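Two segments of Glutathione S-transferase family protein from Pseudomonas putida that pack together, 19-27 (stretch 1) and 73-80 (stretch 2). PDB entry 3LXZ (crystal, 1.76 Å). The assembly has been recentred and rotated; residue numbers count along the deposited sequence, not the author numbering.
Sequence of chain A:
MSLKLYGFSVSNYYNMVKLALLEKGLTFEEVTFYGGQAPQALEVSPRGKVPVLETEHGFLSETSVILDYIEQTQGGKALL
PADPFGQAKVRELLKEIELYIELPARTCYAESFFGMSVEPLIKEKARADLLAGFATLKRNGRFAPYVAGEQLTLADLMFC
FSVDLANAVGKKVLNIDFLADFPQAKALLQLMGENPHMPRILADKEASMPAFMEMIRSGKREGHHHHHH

Stretch 1, residues 19-27: LALLEKGLT
Stretch 2 73-80: TQGGKALL

Stretch 1 enters as the last turns of a helix, helical through Glu 23, and its backbone sets the frame for the contact. Glu 23 N to Leu 19 O (2.8 Å) and Lys 24 N to Ala 20 O (3.0 Å) are ordinary helical bonds. The helix then closes in a Schellman motif: Gly 25 takes phi/psi of 62/31°, while Leu 26 N reaches back to Leu 21 O and Gly 25 N to Leu 22 O, both at 3.0 Å. The positive phi by itself favours glycine. Leu 26 (-88/144°) and Thr 27 (-77/136°) continue extended. Stretch 2 leaves a helix at Gln 74 (-113/153°) and has no regular structure thereafter: Gly 75 -73/-177°, Gly 76 93/171°, Lys 77 -41/125°, Ala 78 -64/137°, Leu 79 -114/23°.

The register runs antiparallel in sequence order, because Leu 26 meets Gln 74 and Gly 75 whereas Ala 20 meets Leu 79. The CA atoms of Lys 24 and Gly 76 lie 4.5 Å apart, those of Ala 20 and Leu 79 8.1 Å. Together the stretches bury 458 Å², both sides summed.

Charged and polar contacts centre on two lysines. Glu 23, chi1 t and chi2 p with chi3 at 38°, has its CA-to-CB bond toward stretch 2. Lys 77 is extended, all four chi angles t, and its NZ donates to OE2 of Glu 23 at 2.7 Å, a hydrogen bond within a salt bridge. Lys 24 (m, t, chi3 95° between wells, chi4 p) starts sideways, but its end comes nearer, so that its NZ donates to the backbone O of Lys 77 at 2.7 Å. On the way, CE of Lys 24 passes 3.3 Å from O of Gly 75, a carbonyl that is buried here and has no hydrogen-bonding partner in the model.

Two waters add bridges. One donates to Glu 23 O (3.0 Å from the water O) and accepts from Lys 77 N (3.2 Å), linking the backbones; the other accepts from Lys 24 NZ (3.1 Å) and donates to Gln 74 O at a short 2.4 Å.

The close backbone approach depends on glycine. CA of Gly 76 makes a CA-H...O contact with O of Lys 24, 3.5 Å with 146° at the hydrogen. An ideal CB on Gly 76 would fall 2.2 Å from O of Lys 24, a clash. The backbone angles of Gly 76 would also jam a CB against the carbonyl O of Gly 75.

Apolar packing occupies both ends. Leu 79 (m, t) has its CA-to-CB bond toward stretch 1; its CD1 lies 4.0 Å from CB of Ala 20 and its CD2 4.1 Å from CG of Glu 23; CD of Lys 24 lies 4.2 Å from the same CD1. At the other end the CA-to-CB bond of Leu 26 (m, t) points toward stretch 2, and its CD1 lies 3.6 Å from Gln 74 CB. Gln 74 (m, m, chi3 -53°) folds back to donate from NE2 to Thr 73 OG1 at 3.0 Å and 158°.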

ATOM      1  N   LEU A  19     -18.539   4.346   3.711  1.00 15.95           N
ATOM      2  CA  LEU A  19     -19.438   3.439   2.996  1.00 17.46           C
ATOM      3  C   LEU A  19     -19.451   2.039   3.599  1.00 17.36           C
ATOM      4  O   LEU A  19     -20.512   1.418   3.683  1.00 17.68           O
ATOM      5  CB  LEU A  19     -19.119   3.385   1.507  1.00 16.68           C
ATOM      6  CG  LEU A  19     -20.079   2.615   0.594  1.00 18.80           C
ATOM      7  CD1 LEU A  19     -21.541   3.076   0.797  1.00 18.00           C
ATOM      8  CD2 LEU A  19     -19.626   2.833  -0.847  1.00 16.74           C
ATOM      9  N   ALA A  20     -18.273   1.537   4.023  1.00 17.36           N
ATOM     10  CA  ALA A  20     -18.177   0.180   4.579  1.00 17.32           C
ATOM     11  C   ALA A  20     -19.033   0.118   5.848  1.00 18.01           C
ATOM     12  O   ALA A  20     -19.799  -0.828   6.029  1.00 18.08           O
ATOM     13  CB  ALA A  20     -16.706  -0.174   4.917  1.00 17.11           C
ATOM     14  N   LEU A  21     -18.902   1.140   6.701  1.00 18.68           N
ATOM     15  CA  LEU A  21     -19.640   1.195   7.969  1.00 19.80           C
ATOM     16  C   LEU A  21     -21.144   1.266   7.688  1.00 20.30           C
ATOM     17  O   LEU A  21     -21.924   0.601   8.361  1.00 22.07           O
ATOM     18  CB  LEU A  21     -19.190   2.385   8.830  1.00 20.19           C
ATOM     19  CG  LEU A  21     -17.752   2.296   9.381  1.00 19.88           C
ATOM     20  CD1 LEU A  21     -17.270   3.622   9.918  1.00 22.53           C
ATOM     21  CD2 LEU A  21     -17.666   1.238  10.449  1.00 22.14           C
ATOM     22  N   LEU A  22     -21.536   2.077   6.707  1.00 20.84           N
ATOM     23  CA  LEU A  22     -22.972   2.230   6.357  1.00 21.36           C
ATOM     24  C   LEU A  22     -23.532   0.935   5.738  1.00 21.53           C
ATOM     25  O   LEU A  22     -24.652   0.514   6.069  1.00 20.90           O
ATOM     26  CB  LEU A  22     -23.149   3.429   5.419  1.00 21.18           C
ATOM     27  CG  LEU A  22     -23.110   4.828   6.030  1.00 22.31           C
ATOM     28  CD1 LEU A  22     -22.908   5.864   4.954  1.00 21.20           C
ATOM     29  CD2 LEU A  22     -24.381   5.139   6.863  1.00 26.22           C
ATOM     30  N   GLU A  23     -22.734   0.288   4.881  1.00 21.77           N
ATOM     31  CA  GLU A  23     -23.149  -0.917   4.189  1.00 23.55           C
ATOM     32  C   GLU A  23     -23.375  -2.016   5.220  1.00 23.47           C
ATOM     33  O   GLU A  23     -24.334  -2.809   5.135  1.00 24.13           O
ATOM     34  CB  GLU A  23     -22.095  -1.322   3.149  1.00 23.90           C
ATOM     35  CG  GLU A  23     -22.506  -2.479   2.217  1.00 29.12           C
ATOM     36  CD  GLU A  23     -23.719  -2.168   1.310  1.00 32.02           C
ATOM     37  OE1 GLU A  23     -23.848  -1.039   0.812  1.00 32.38           O
ATOM     38  OE2 GLU A  23     -24.540  -3.082   1.090  1.00 35.12           O
ATOM     39  N   LYS A  24     -22.527  -2.011   6.244  1.00 22.63           N
ATOM     40  CA  LYS A  24     -22.585  -2.984   7.315  1.00 22.27           C
ATOM     41  C   LYS A  24     -23.614  -2.646   8.428  1.00 22.69           C
ATOM     42  O   LYS A  24     -23.763  -3.419   9.371  1.00 23.37           O
ATOM     43  CB  LYS A  24     -21.171  -3.185   7.902  1.00 22.04           C
ATOM     44  CG  LYS A  24     -20.242  -3.972   6.990  1.00 22.01           C
ATOM     45  CD  LYS A  24     -18.821  -4.102   7.583  1.00 22.37           C
ATOM     46  CE  LYS A  24     -18.668  -5.398   8.334  1.00 22.22           C
ATOM     47  NZ  LYS A  24     -18.561  -6.548   7.385  1.00 21.63           N
ATOM     48  N   GLY A  25     -24.290  -1.497   8.313  1.00 22.82           N
ATOM     49  CA  GLY A  25     -25.306  -1.032   9.285  1.00 23.65           C
ATOM     50  C   GLY A  25     -24.710  -0.806  10.659  1.00 24.54           C
ATOM     51  O   GLY A  25     -25.391  -0.982  11.666  1.00 24.42           O
ATOM     52  N   LEU A  26     -23.433  -0.410  10.701  1.00 23.83           N
ATOM     53  CA  LEU A  26     -22.725  -0.168  11.968  1.00 24.84           C
ATOM     54  C   LEU A  26     -22.891   1.250  12.503  1.00 25.56           C
ATOM     55  O   LEU A  26     -22.939   2.225  11.736  1.00 25.57           O
ATOM     56  CB  LEU A  26     -21.230  -0.502  11.816  1.00 24.43           C
ATOM     57  CG  LEU A  26     -20.942  -1.945  11.411  1.00 23.46           C
ATOM     58  CD1 LEU A  26     -19.471  -2.128  11.008  1.00 23.61           C
ATOM     59  CD2 LEU A  26     -21.312  -2.892  12.561  1.00 26.80           C
ATOM     60  N   THR A  27     -22.968   1.370  13.827  1.00 26.45           N
ATOM     61  CA  THR A  27     -23.009   2.687  14.465  1.00 27.02           C
ATOM     62  C   THR A  27     -21.613   3.290  14.483  1.00 26.41           C
ATOM     63  O   THR A  27     -20.642   2.582  14.775  1.00 26.73           O
ATOM     64  CB  THR A  27     -23.496   2.585  15.927  1.00 27.40           C
ATOM     65  OG1 THR A  27     -24.773   1.961  15.945  1.00 28.85           O
ATOM     66  CG2 THR A  27     -23.616   3.977  16.546  1.00 29.29           C
ATOM     67  N   THR A  73     -13.692  -7.628  13.097  1.00 22.09           N
ATOM     68  CA  THR A  73     -14.203  -7.372  14.441  1.00 22.30           C
ATOM     69  C   THR A  73     -15.691  -7.048  14.498  1.00 22.84           C
ATOM     70  O   THR A  73     -16.310  -7.175  15.556  1.00 22.95           O
ATOM     71  CB  THR A  73     -13.419  -6.265  15.178  1.00 22.16           C
ATOM     72  OG1 THR A  73     -13.513  -5.013  14.470  1.00 21.94           O
ATOM     73  CG2 THR A  73     -11.946  -6.685  15.377  1.00 23.17           C
ATOM     74  N   GLN A  74     -16.276  -6.661  13.370  1.00 23.03           N
ATOM     75  CA  GLN A  74     -17.624  -6.096  13.417  1.00 24.12           C
ATOM     76  C   GLN A  74     -18.627  -6.998  12.754  1.00 24.42           C
ATOM     77  O   GLN A  74     -18.274  -7.726  11.815  1.00 25.56           O
ATOM     78  CB  GLN A  74     -17.693  -4.704  12.764  1.00 23.52           C
ATOM     79  CG  GLN A  74     -16.683  -3.657  13.308  1.00 25.32           C
ATOM     80  CD  GLN A  74     -16.881  -3.328  14.788  1.00 27.64           C
ATOM     81  OE1 GLN A  74     -17.986  -2.971  15.212  1.00 28.81           O
ATOM     82  NE2 GLN A  74     -15.800  -3.436  15.577  1.00 26.04           N
ATOM     83  N   GLY A  75     -19.879  -6.889  13.211  1.00 24.69           N
ATOM     84  CA  GLY A  75     -21.055  -7.537  12.579  1.00 25.71           C
ATOM     85  C   GLY A  75     -21.494  -6.915  11.267  1.00 25.93           C
ATOM     86  O   GLY A  75     -20.850  -5.989  10.760  1.00 25.46           O
ATOM     87  N   GLY A  76     -22.591  -7.421  10.701  1.00 25.10           N
ATOM     88  CA  GLY A  76     -23.109  -6.865   9.458  1.00 25.06           C
ATOM     89  C   GLY A  76     -22.588  -7.578   8.225  1.00 25.01           C
ATOM     90  O   GLY A  76     -21.709  -8.430   8.309  1.00 25.35           O
ATOM     91  N   LYS A  77     -23.177  -7.233   7.082  1.00 24.52           N
ATOM     92  CA  LYS A  77     -22.891  -7.826   5.788  1.00 23.66           C
ATOM     93  C   LYS A  77     -21.388  -8.066   5.580  1.00 22.60           C
ATOM     94  O   LYS A  77     -20.601  -7.137   5.713  1.00 22.39           O
ATOM     95  CB  LYS A  77     -23.412  -6.837   4.752  1.00 24.26           C
ATOM     96  CG  LYS A  77     -23.071  -7.130   3.307  1.00 26.61           C
ATOM     97  CD  LYS A  77     -24.060  -6.438   2.426  1.00 30.27           C
ATOM     98  CE  LYS A  77     -23.498  -6.257   1.028  1.00 31.91           C
ATOM     99  NZ  LYS A  77     -24.527  -5.625   0.156  1.00 33.16           N
ATOM    100  N   ALA A  78     -20.990  -9.297   5.258  1.00 21.44           N
ATOM    101  CA  ALA A  78     -19.589  -9.574   4.884  1.00 20.87           C
ATOM    102  C   ALA A  78     -19.204  -8.839   3.582  1.00 20.10           C
ATOM    103  O   ALA A  78     -19.997  -8.775   2.615  1.00 19.05           O
ATOM    104  CB  ALA A  78     -19.356 -11.066   4.738  1.00 21.15           C
ATOM    105  N   LEU A  79     -18.012  -8.248   3.586  1.00 19.48           N
ATOM    106  CA  LEU A  79     -17.468  -7.542   2.404  1.00 19.35           C
ATOM    107  C   LEU A  79     -16.233  -8.261   1.843  1.00 19.52           C
ATOM    108  O   LEU A  79     -15.386  -7.661   1.131  1.00 19.44           O
ATOM    109  CB  LEU A  79     -17.170  -6.064   2.700  1.00 19.38           C
ATOM    110  CG  LEU A  79     -18.339  -5.191   3.195  1.00 20.04           C
ATOM    111  CD1 LEU A  79     -17.869  -3.764   3.489  1.00 19.77           C
ATOM    112  CD2 LEU A  79     -19.451  -5.196   2.182  1.00 21.65           C
ATOM    113  N   LEU A  80     -16.155  -9.558   2.163  1.00 19.15           N
ATOM    114  CA  LEU A  80     -15.124 -10.466   1.678  1.00 19.11           C
ATOM    115  C   LEU A  80     -15.758 -11.800   1.389  1.00 20.08           C
ATOM    116  O   LEU A  80     -16.736 -12.168   2.083  1.00 20.68           O
ATOM    117  CB  LEU A  80     -14.050 -10.714   2.745  1.00 19.12           C
ATOM    118  CG  LEU A  80     -13.146  -9.541   3.036  1.00 19.86           C
ATOM    119  CD1 LEU A  80     -12.248  -9.907   4.205  1.00 21.28           C
ATOM    120  CD2 LEU A  80     -12.368  -9.231   1.756  1.00 19.62           C
TER
HETATM  121  O   HOH W   1     -25.523  -5.079   6.783  1.00 33.76           O
HETATM  122  O   HOH W   2     -17.669  -8.526   9.617  1.00 35.98           O